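Local coordinates for selenium-binding protein (Sulfolobus tokodaii, PDB 2ECE) that folds as a beta-propeller of the selenium-binding protein family and may bind selenium, although its biological role remains unknown, at residues 142-153 and 190-198; 72-80 and 444-452. One frame throughout, in Å; residues are numbered along the deposited sequence.

Both contacts illustrate how a beta-propeller is held together where its blades meet near the middle of the molecule: each sets a strand at the inner edge of one four-stranded sheet beside its counterpart in another, and each is buried. Contact 1 is chiefly aromatic, rings stacking and meeting edge to face, with hydroxyl bonds gathered at one end. Contact 2, nearer the centre of the chain, relies more on polar side chains gripping backbone groups, and it involves the chain's last strand. The two have no strand in common but abut, since strand 140-145 of contact 1 packs against segment 72-80 of contact 2, V143 on the backbone of G77 and C145 on that of W78.

Contact 1. Residues 142-153 and 190-198; sequences TVHCGPDAIYIS and AYDFWWNLP
T142 and H144 lie beside D192 and W194 where strand 142-145 runs alongside strand 193-196 in the same direction, the two axes 8.0 Å apart at 25°, so that side chains bridge the gap. H144 is the central piece. Its ring stacks on the five-membered ring of W194, centroids 3.6 Å apart and planes only 16° from parallel, with CE1 over the middle of the indole. The CD2 edge of the same ring points into the face of F193, nearly perpendicular to it. F193 holds its CG between the backbone N and the carbonyl carbon (chi1 77°), which lays the ring over the H144 edge, with T142 O at its rim, until CZ comes within 3.3 Å of Y151 CB. With an alanine in place of W194 the imidazole of H144 would probably lose the indole under its face and be held less firmly, with F193 left at its edge. W195, packed between W194 and L197, drives its six-membered edge into the face of Y151, CZ3 standing 3.5 Å above the phenol plane; its NE1 bonds S458. Hydroxyls close the other end: T142 OG1 donates to the anti side of D192 OD1 at 2.6 Å, and S153 OG gives its proton to Y191 O at 2.8 Å while accepting from T142 N. The second carboxylate oxygen of D192 accepts from L256 N. Around this aromatic cluster, F193 touches I166 of strand 165-169, W194 packs on R257 and P258 of strand 250-258, V143 faces strand 97-101, and a disulfide ties C145 to C81.

Contact 2. Residues 72-80 and 444-452; sequences ELHHFGWNA and SHQVRLSGG
Q446 OE1 accepts the backbone N-H of F76 at 2.8 Å, the donor lying in the amide's carbonyl plane. CG of Q446 is anti to the backbone N (chi1 -168°) and the chain runs on extended, which carries the amide across to the neighbouring segment. There the amide also covers one face of H75, NE2 of Q446 lying 4.0 Å above the imidazole plane with the two flat groups 31° apart. The carbonyl of F76 is taken by R448, whose NE donates to F76 O at 2.8 Å with that oxygen close to the guanidinium plane. Both backbone polar groups of this buried phenylalanine are thus satisfied by side chains. The ring of F76 is used as well: CD of R448 sits over its face, 4.0 Å from the centroid, in a CH-pi contact. Further restraint on the guanidinium comes from V447 O and a salt bridge to D453, both through NH1, and from S455 at NH2.

Towards the other end, Q446 N donates to H74 O at 3.2 Å, and the rings of H74 and H445 lie face to face, planes 28° apart, though the modelled fit is too close for its details to be trusted. H75 meets H445 rim to rim and has its stronger polar partner in E255. Past R448 a water links the segments, accepting from W78 NE1 and donating to L449 O, each at 2.7 Å. The strand then leaves through a type II turn from L449 to G452, whose positive phi at G451 suits glycine.

Strand 443-449 pairs with 27-33 as the inner-edge strand of a sheet otherwise built from the N-terminal part of the chain, while 77-78 begins the following sheet. A late strand completing an early blade is the "Velcro" closure characteristic of beta-propellers, and these bonds join that closing blade to its successor.

Contact 1. Residues 142-153 and 190-198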
loop_
_atom_site.group_PDB
_atom_site.type_symbol
_atom_site.label_atom_id
_atom_site.label_comp_id
_atom_site.label_asym_id
_atom_site.label_seq_id
_atom_site.Cartn_x
_atom_site.Cartn_y
_atom_site.Cartn_z
ATOM N N THR A 142 -1.059 7.366 1.830
ATOM C CA THR A 142 -1.917 6.394 2.511
ATOM C C THR A 142 -3.212 6.940 3.116
ATOM O O THR A 142 -3.222 8.016 3.709
ATOM C CB THR A 142 -1.139 5.687 3.646
ATOM O OG1 THR A 142 0.053 5.091 3.107
ATOM C CG2 THR A 142 -2.016 4.592 4.318
ATOM N N VAL A 143 -4.297 6.179 2.963
ATOM C CA VAL A 143 -5.589 6.542 3.539
ATOM C C VAL A 143 -6.044 5.423 4.471
ATOM O O VAL A 143 -6.053 4.255 4.076
ATOM C CB VAL A 143 -6.690 6.702 2.472
ATOM C CG1 VAL A 143 -8.020 7.037 3.156
ATOM C CG2 VAL A 143 -6.309 7.782 1.488
ATOM N N HIS A 144 -6.409 5.777 5.701
ATOM C CA HIS A 144 -6.899 4.801 6.667
ATOM C C HIS A 144 -8.167 5.316 7.341
ATOM O O HIS A 144 -8.250 6.494 7.700
ATOM C CB HIS A 144 -5.840 4.504 7.736
ATOM C CG HIS A 144 -4.839 3.472 7.320
ATOM N ND1 HIS A 144 -5.210 2.226 6.858
ATOM C CD2 HIS A 144 -3.483 3.490 7.302
ATOM C CE1 HIS A 144 -4.129 1.523 6.570
ATOM N NE2 HIS A 144 -3.067 2.266 6.832
ATOM N N CYS A 145 -9.147 4.431 7.507
ATOM C CA CYS A 145 -10.421 4.777 8.150
ATOM C C CYS A 145 -10.284 4.555 9.660
ATOM O O CYS A 145 -10.099 3.426 10.118
ATOM C CB CYS A 145 -11.568 3.908 7.572
ATOM S SG CYS A 145 -11.008 2.242 7.074
ATOM N N GLY A 146 -10.354 5.635 10.430
ATOM C CA GLY A 146 -10.242 5.518 11.874
ATOM C C GLY A 146 -11.608 5.625 12.527
ATOM O O GLY A 146 -12.593 5.929 11.849
ATOM N N PRO A 147 -11.708 5.374 13.840
ATOM C CA PRO A 147 -12.987 5.457 14.551
ATOM C C PRO A 147 -13.498 6.893 14.589
ATOM O O PRO A 147 -14.690 7.157 14.431
ATOM C CB PRO A 147 -12.637 4.981 15.964
ATOM C CG PRO A 147 -11.356 4.199 15.791
ATOM C CD PRO A 147 -10.621 5.008 14.763
ATOM N N ASP A 148 -12.554 7.803 14.798
ATOM C CA ASP A 148 -12.815 9.227 14.941
ATOM C C ASP A 148 -12.725 10.086 13.687
ATOM O O ASP A 148 -13.363 11.134 13.617
ATOM C CB ASP A 148 -11.865 9.777 16.001
ATOM C CG ASP A 148 -10.406 9.537 15.650
ATOM O OD1 ASP A 148 -10.123 8.610 14.857
ATOM O OD2 ASP A 148 -9.540 10.264 16.175
ATOM N N ALA A 149 -11.935 9.668 12.703
ATOM C CA ALA A 149 -11.799 10.458 11.478
ATOM C C ALA A 149 -11.106 9.661 10.378
ATOM O O ALA A 149 -10.805 8.485 10.554
ATOM C CB ALA A 149 -11.011 11.741 11.768
ATOM N N ILE A 150 -10.869 10.309 9.243
ATOM C CA ILE A 150 -10.189 9.671 8.125
ATOM C C ILE A 150 -8.779 10.247 8.138
ATOM O O ILE A 150 -8.607 11.464 8.170
ATOM C CB ILE A 150 -10.883 10.002 6.785
ATOM C CG1 ILE A 150 -12.314 9.462 6.793
ATOM C CG2 ILE A 150 -10.100 9.395 5.631
ATOM C CD1 ILE A 150 -13.159 10.013 5.665
ATOM N N TYR A 151 -7.777 9.377 8.129
ATOM C CA TYR A 151 -6.384 9.805 8.177
ATOM C C TYR A 151 -5.679 9.570 6.848
ATOM O O TYR A 151 -5.831 8.513 6.239
ATOM C CB TYR A 151 -5.633 9.040 9.277
ATOM C CG TYR A 151 -6.115 9.292 10.688
ATOM C CD1 TYR A 151 -7.420 8.975 11.078
ATOM C CD2 TYR A 151 -5.249 9.817 11.649
ATOM C CE1 TYR A 151 -7.845 9.174 12.395
ATOM C CE2 TYR A 151 -5.659 10.020 12.961
ATOM C CZ TYR A 151 -6.957 9.696 13.330
ATOM O OH TYR A 151 -7.359 9.890 14.635
ATOM N N ILE A 152 -4.886 10.550 6.420
ATOM C CA ILE A 152 -4.166 10.457 5.157
ATOM C C ILE A 152 -2.742 10.955 5.323
ATOM O O ILE A 152 -2.525 12.054 5.819
ATOM C CB ILE A 152 -4.849 11.312 4.059
ATOM C CG1 ILE A 152 -6.332 10.932 3.952
ATOM C CG2 ILE A 152 -4.143 11.103 2.726
ATOM C CD1 ILE A 152 -7.122 11.792 2.991
ATOM N N SER A 153 -1.768 10.154 4.905
ATOM C CA SER A 153 -0.379 10.571 5.022
ATOM C C SER A 153 0.022 11.417 3.814
ATOM O O SER A 153 -0.592 11.330 2.749
ATOM C CB SER A 153 0.536 9.350 5.136
ATOM O OG SER A 153 0.504 8.580 3.949
ATOM N N ALA A 190 8.185 10.962 5.788
ATOM C CA ALA A 190 6.953 10.198 5.960
ATOM C C ALA A 190 6.735 9.303 4.749
ATOM O O ALA A 190 7.504 9.353 3.784
ATOM C CB ALA A 190 5.752 11.156 6.108
ATOM N N TYR A 191 5.709 8.456 4.833
ATOM C CA TYR A 191 5.324 7.595 3.708
ATOM C C TYR A 191 4.025 6.855 4.030
ATOM O O TYR A 191 2.948 7.243 3.579
ATOM C CB TYR A 191 6.396 6.554 3.427
ATOM C CG TYR A 191 6.063 5.658 2.250
ATOM C CD1 TYR A 191 5.592 4.351 2.421
ATOM C CD2 TYR A 191 6.156 6.156 0.953
ATOM C CE1 TYR A 191 5.213 3.569 1.310
ATOM C CE2 TYR A 191 5.785 5.396 -0.149
ATOM C CZ TYR A 191 5.316 4.109 0.032
ATOM O OH TYR A 191 4.957 3.375 -1.070
ATOM N N ASP A 192 4.113 5.930 4.976
ATOM C CA ASP A 192 2.945 5.125 5.338
ATOM C C ASP A 192 2.719 5.238 6.835
ATOM O O ASP A 192 3.522 5.833 7.551
ATOM C CB ASP A 192 3.146 3.646 4.933
ATOM C CG ASP A 192 1.889 2.808 5.139
ATOM O OD1 ASP A 192 0.783 3.304 4.825
ATOM O OD2 ASP A 192 2.007 1.651 5.600
ATOM N N PHE A 193 1.613 4.684 7.305
ATOM C CA PHE A 193 1.295 4.710 8.723
ATOM C C PHE A 193 0.148 3.762 8.982
ATOM O O PHE A 193 -0.593 3.409 8.073
ATOM C CB PHE A 193 0.851 6.112 9.174
ATOM C CG PHE A 193 -0.575 6.465 8.777
ATOM C CD1 PHE A 193 -0.872 6.918 7.491
ATOM C CD2 PHE A 193 -1.622 6.322 9.689
ATOM C CE1 PHE A 193 -2.192 7.224 7.119
ATOM C CE2 PHE A 193 -2.945 6.626 9.327
ATOM C CZ PHE A 193 -3.229 7.077 8.038
ATOM N N TRP A 194 0.031 3.331 10.227
ATOM C CA TRP A 194 -1.089 2.514 10.646
ATOM C C TRP A 194 -1.136 2.542 12.163
ATOM O O TRP A 194 -0.478 3.375 12.787
ATOM C CB TRP A 194 -1.048 1.075 10.106
ATOM C CG TRP A 194 -2.469 0.603 9.871
ATOM C CD1 TRP A 194 -3.601 1.182 10.381
ATOM C CD2 TRP A 194 -2.918 -0.508 9.072
ATOM N NE1 TRP A 194 -4.719 0.510 9.950
ATOM C CE2 TRP A 194 -4.334 -0.529 9.147
ATOM C CE3 TRP A 194 -2.268 -1.483 8.300
ATOM C CZ2 TRP A 194 -5.111 -1.487 8.484
ATOM C CZ3 TRP A 194 -3.048 -2.444 7.636
ATOM C CH2 TRP A 194 -4.453 -2.433 7.736
ATOM N N TRP A 195 -1.893 1.644 12.774
ATOM C CA TRP A 195 -2.021 1.708 14.213
ATOM C C TRP A 195 -2.512 0.422 14.861
ATOM O O TRP A 195 -2.859 -0.551 14.189
ATOM C CB TRP A 195 -3.008 2.844 14.545
ATOM C CG TRP A 195 -4.298 2.797 13.690
ATOM C CD1 TRP A 195 -5.059 1.694 13.424
ATOM C CD2 TRP A 195 -4.949 3.897 13.010
ATOM N NE1 TRP A 195 -6.132 2.027 12.627
ATOM C CE2 TRP A 195 -6.090 3.369 12.357
ATOM C CE3 TRP A 195 -4.680 5.269 12.889
ATOM C CZ2 TRP A 195 -6.963 4.166 11.594
ATOM C CZ3 TRP A 195 -5.555 6.068 12.124
ATOM C CH2 TRP A 195 -6.680 5.506 11.488
ATOM N N ASN A 196 -2.513 0.441 16.186
ATOM C CA ASN A 196 -3.053 -0.627 17.005
ATOM C C ASN A 196 -3.984 0.252 17.829
ATOM O O ASN A 196 -3.544 0.949 18.745
ATOM C CB ASN A 196 -2.003 -1.262 17.913
ATOM C CG ASN A 196 -2.599 -2.343 18.798
ATOM O OD1 ASN A 196 -3.561 -2.095 19.525
ATOM N ND2 ASN A 196 -2.038 -3.547 18.736
ATOM N N LEU A 197 -5.263 0.239 17.483
ATOM C CA LEU A 197 -6.232 1.100 18.146
ATOM C C LEU A 197 -6.438 0.940 19.649
ATOM O O LEU A 197 -6.389 1.920 20.380
ATOM C CB LEU A 197 -7.579 1.020 17.410
ATOM C CG LEU A 197 -7.517 1.567 15.972
ATOM C CD1 LEU A 197 -8.808 1.254 15.229
ATOM C CD2 LEU A 197 -7.271 3.065 16.005
ATOM N N PRO A 198 -6.651 -0.291 20.137
ATOM C CA PRO A 198 -6.858 -0.426 21.586
ATOM C C PRO A 198 -5.657 -0.008 22.432
ATOM O O PRO A 198 -5.813 0.482 23.553
ATOM C CB PRO A 198 -7.207 -1.908 21.746
ATOM C CG PRO A 198 -7.828 -2.255 20.406
ATOM C CD PRO A 198 -6.874 -1.573 19.454
HETATM O O HOH W 1 -0.504 0.880 6.244
HETATM O O HOH W 2 -8.277 1.162 10.178
#

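Contact 2. Residues 72-80 and 444-452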
loop_
_atom_site.group_PDB
_atom_site.type_symbol
_atom_site.label_atom_id
_atom_site.label_comp_id
_atom_site.label_asym_id
_atom_site.label_seq_id
_atom_site.Cartn_x
_atom_site.Cartn_y
_atom_site.Cartn_z
ATOM N N GLU A 72 -1.898 11.235 -10.334
ATOM C CA GLU A 72 -0.999 10.138 -9.969
ATOM C C GLU A 72 -1.698 9.377 -8.853
ATOM O O GLU A 72 -1.376 9.533 -7.674
ATOM C CB GLU A 72 0.394 10.603 -9.513
ATOM C CG GLU A 72 1.317 9.460 -8.964
ATOM C CD GLU A 72 2.467 9.039 -9.902
ATOM O OE1 GLU A 72 3.099 9.918 -10.528
ATOM O OE2 GLU A 72 2.761 7.823 -9.996
ATOM N N LEU A 73 -2.696 8.582 -9.235
ATOM C CA LEU A 73 -3.415 7.768 -8.261
ATOM C C LEU A 73 -2.411 6.759 -7.756
ATOM O O LEU A 73 -1.448 6.421 -8.468
ATOM C CB LEU A 73 -4.608 7.044 -8.893
ATOM C CG LEU A 73 -5.810 7.915 -9.282
ATOM C CD1 LEU A 73 -7.056 7.052 -9.390
ATOM C CD2 LEU A 73 -6.033 8.992 -8.229
ATOM N N HIS A 74 -2.548 6.383 -6.492
ATOM C CA HIS A 74 -1.614 5.415 -5.926
ATOM C C HIS A 74 -2.318 4.514 -4.887
ATOM O O HIS A 74 -2.872 3.467 -5.209
ATOM C CB HIS A 74 -0.561 6.275 -5.277
ATOM C CG HIS A 74 0.694 5.575 -4.874
ATOM N ND1 HIS A 74 1.765 5.432 -5.729
ATOM C CD2 HIS A 74 1.107 5.109 -3.673
ATOM C CE1 HIS A 74 2.785 4.911 -5.070
ATOM N NE2 HIS A 74 2.412 4.704 -3.820
ATOM N N HIS A 75 -2.528 5.100 -3.719
ATOM C CA HIS A 75 -3.151 4.393 -2.598
ATOM C C HIS A 75 -4.483 5.081 -2.325
ATOM O O HIS A 75 -4.637 6.270 -2.607
ATOM C CB HIS A 75 -2.278 4.470 -1.319
ATOM C CG HIS A 75 -1.195 3.430 -1.239
ATOM N ND1 HIS A 75 -0.721 2.755 -2.343
ATOM C CD2 HIS A 75 -0.479 2.971 -0.182
ATOM C CE1 HIS A 75 0.238 1.923 -1.971
ATOM N NE2 HIS A 75 0.404 2.035 -0.665
ATOM N N PHE A 76 -5.453 4.328 -1.819
ATOM C CA PHE A 76 -6.756 4.892 -1.469
ATOM C C PHE A 76 -7.438 4.013 -0.424
ATOM O O PHE A 76 -6.981 2.908 -0.141
ATOM C CB PHE A 76 -7.667 5.078 -2.703
ATOM C CG PHE A 76 -8.104 3.795 -3.367
ATOM C CD1 PHE A 76 -7.219 3.061 -4.148
ATOM C CD2 PHE A 76 -9.415 3.337 -3.227
ATOM C CE1 PHE A 76 -7.628 1.884 -4.786
ATOM C CE2 PHE A 76 -9.840 2.157 -3.859
ATOM C CZ PHE A 76 -8.942 1.432 -4.639
ATOM N N GLY A 77 -8.522 4.501 0.160
ATOM C CA GLY A 77 -9.199 3.715 1.174
ATOM C C GLY A 77 -10.648 4.099 1.367
ATOM O O GLY A 77 -11.170 4.948 0.652
ATOM N N TRP A 78 -11.299 3.461 2.333
ATOM C CA TRP A 78 -12.703 3.732 2.628
ATOM C C TRP A 78 -12.885 4.836 3.653
ATOM O O TRP A 78 -11.993 5.096 4.458
ATOM C CB TRP A 78 -13.383 2.474 3.167
ATOM C CG TRP A 78 -13.379 1.327 2.217
ATOM C CD1 TRP A 78 -12.500 0.285 2.191
ATOM C CD2 TRP A 78 -14.337 1.075 1.188
ATOM N NE1 TRP A 78 -12.860 -0.608 1.211
ATOM C CE2 TRP A 78 -13.985 -0.148 0.581
ATOM C CE3 TRP A 78 -15.464 1.767 0.721
ATOM C CZ2 TRP A 78 -14.722 -0.701 -0.474
ATOM C CZ3 TRP A 78 -16.199 1.214 -0.330
ATOM C CH2 TRP A 78 -15.822 -0.007 -0.912
ATOM N N ASN A 79 -14.056 5.469 3.629
ATOM C CA ASN A 79 -14.372 6.531 4.578
ATOM C C ASN A 79 -14.533 5.925 5.975
ATOM O O ASN A 79 -14.184 6.545 6.976
ATOM C CB ASN A 79 -15.675 7.239 4.177
ATOM C CG ASN A 79 -16.886 6.328 4.278
ATOM O OD1 ASN A 79 -16.969 5.316 3.583
ATOM N ND2 ASN A 79 -17.829 6.681 5.150
ATOM N N ALA A 80 -15.069 4.710 6.036
ATOM C CA ALA A 80 -15.280 4.037 7.312
ATOM C C ALA A 80 -15.111 2.535 7.167
ATOM O O ALA A 80 -15.327 1.971 6.091
ATOM C CB ALA A 80 -16.682 4.353 7.858
ATOM N N SER A 444 -1.554 0.090 -13.132
ATOM C CA SER A 444 -2.377 -0.224 -11.963
ATOM C C SER A 444 -1.624 -0.181 -10.637
ATOM O O SER A 444 -0.450 -0.543 -10.563
ATOM C CB SER A 444 -3.027 -1.598 -12.153
ATOM O OG SER A 444 -2.055 -2.578 -12.501
ATOM N N HIS A 445 -2.307 0.275 -9.587
ATOM C CA HIS A 445 -1.681 0.353 -8.275
ATOM C C HIS A 445 -2.494 -0.358 -7.183
ATOM O O HIS A 445 -2.773 -1.556 -7.285
ATOM C CB HIS A 445 -1.425 1.817 -7.884
ATOM C CG HIS A 445 -0.262 1.992 -6.956
ATOM N ND1 HIS A 445 1.020 2.222 -7.409
ATOM C CD2 HIS A 445 -0.169 1.880 -5.609
ATOM C CE1 HIS A 445 1.853 2.241 -6.384
ATOM N NE2 HIS A 445 1.158 2.035 -5.280
ATOM N N GLN A 446 -2.892 0.366 -6.144
ATOM C CA GLN A 446 -3.611 -0.287 -5.048
ATOM C C GLN A 446 -4.969 -0.874 -5.395
ATOM O O GLN A 446 -5.712 -0.341 -6.214
ATOM C CB GLN A 446 -3.760 0.655 -3.855
ATOM C CG GLN A 446 -4.247 -0.070 -2.597
ATOM C CD GLN A 446 -3.932 0.690 -1.334
ATOM O OE1 GLN A 446 -4.273 1.871 -1.204
ATOM N NE2 GLN A 446 -3.282 0.022 -0.390
ATOM N N VAL A 447 -5.277 -1.992 -4.749
ATOM C CA VAL A 447 -6.536 -2.689 -4.954
ATOM C C VAL A 447 -7.327 -2.724 -3.651
ATOM O O VAL A 447 -6.771 -3.009 -2.594
ATOM C CB VAL A 447 -6.277 -4.148 -5.425
ATOM C CG1 VAL A 447 -7.579 -4.933 -5.479
ATOM C CG2 VAL A 447 -5.620 -4.135 -6.797
ATOM N N ARG A 448 -8.617 -2.412 -3.726
ATOM C CA ARG A 448 -9.482 -2.469 -2.553
ATOM C C ARG A 448 -10.646 -3.382 -2.913
ATOM O O ARG A 448 -11.372 -3.127 -3.875
ATOM C CB ARG A 448 -10.010 -1.079 -2.154
ATOM C CG ARG A 448 -9.366 -0.522 -0.872
ATOM C CD ARG A 448 -7.932 -0.050 -1.123
ATOM N NE ARG A 448 -7.154 0.161 0.101
ATOM C CZ ARG A 448 -6.603 -0.813 0.819
ATOM N NH1 ARG A 448 -6.740 -2.079 0.444
ATOM N NH2 ARG A 448 -5.904 -0.522 1.907
ATOM N N LEU A 449 -10.818 -4.449 -2.143
ATOM C CA LEU A 449 -11.891 -5.399 -2.405
ATOM C C LEU A 449 -13.197 -4.978 -1.733
ATOM O O LEU A 449 -13.201 -4.529 -0.585
ATOM C CB LEU A 449 -11.477 -6.790 -1.916
ATOM C CG LEU A 449 -10.123 -7.299 -2.430
ATOM C CD1 LEU A 449 -9.792 -8.638 -1.770
ATOM C CD2 LEU A 449 -10.169 -7.437 -3.952
ATOM N N SER A 450 -14.305 -5.112 -2.453
ATOM C CA SER A 450 -15.604 -4.757 -1.897
ATOM C C SER A 450 -15.801 -5.565 -0.613
ATOM O O SER A 450 -15.539 -6.763 -0.586
ATOM C CB SER A 450 -16.719 -5.077 -2.898
ATOM O OG SER A 450 -16.704 -6.447 -3.270
ATOM N N GLY A 451 -16.236 -4.904 0.455
ATOM C CA GLY A 451 -16.439 -5.610 1.709
ATOM C C GLY A 451 -15.213 -5.638 2.608
ATOM O O GLY A 451 -15.247 -6.218 3.693
ATOM N N GLY A 452 -14.126 -5.015 2.161
ATOM C CA GLY A 452 -12.914 -4.986 2.963
ATOM C C GLY A 452 -11.901 -6.059 2.601
ATOM O O GLY A 452 -12.254 -7.091 2.039
HETATM O O HOH W 3 -11.545 -2.946 0.760
#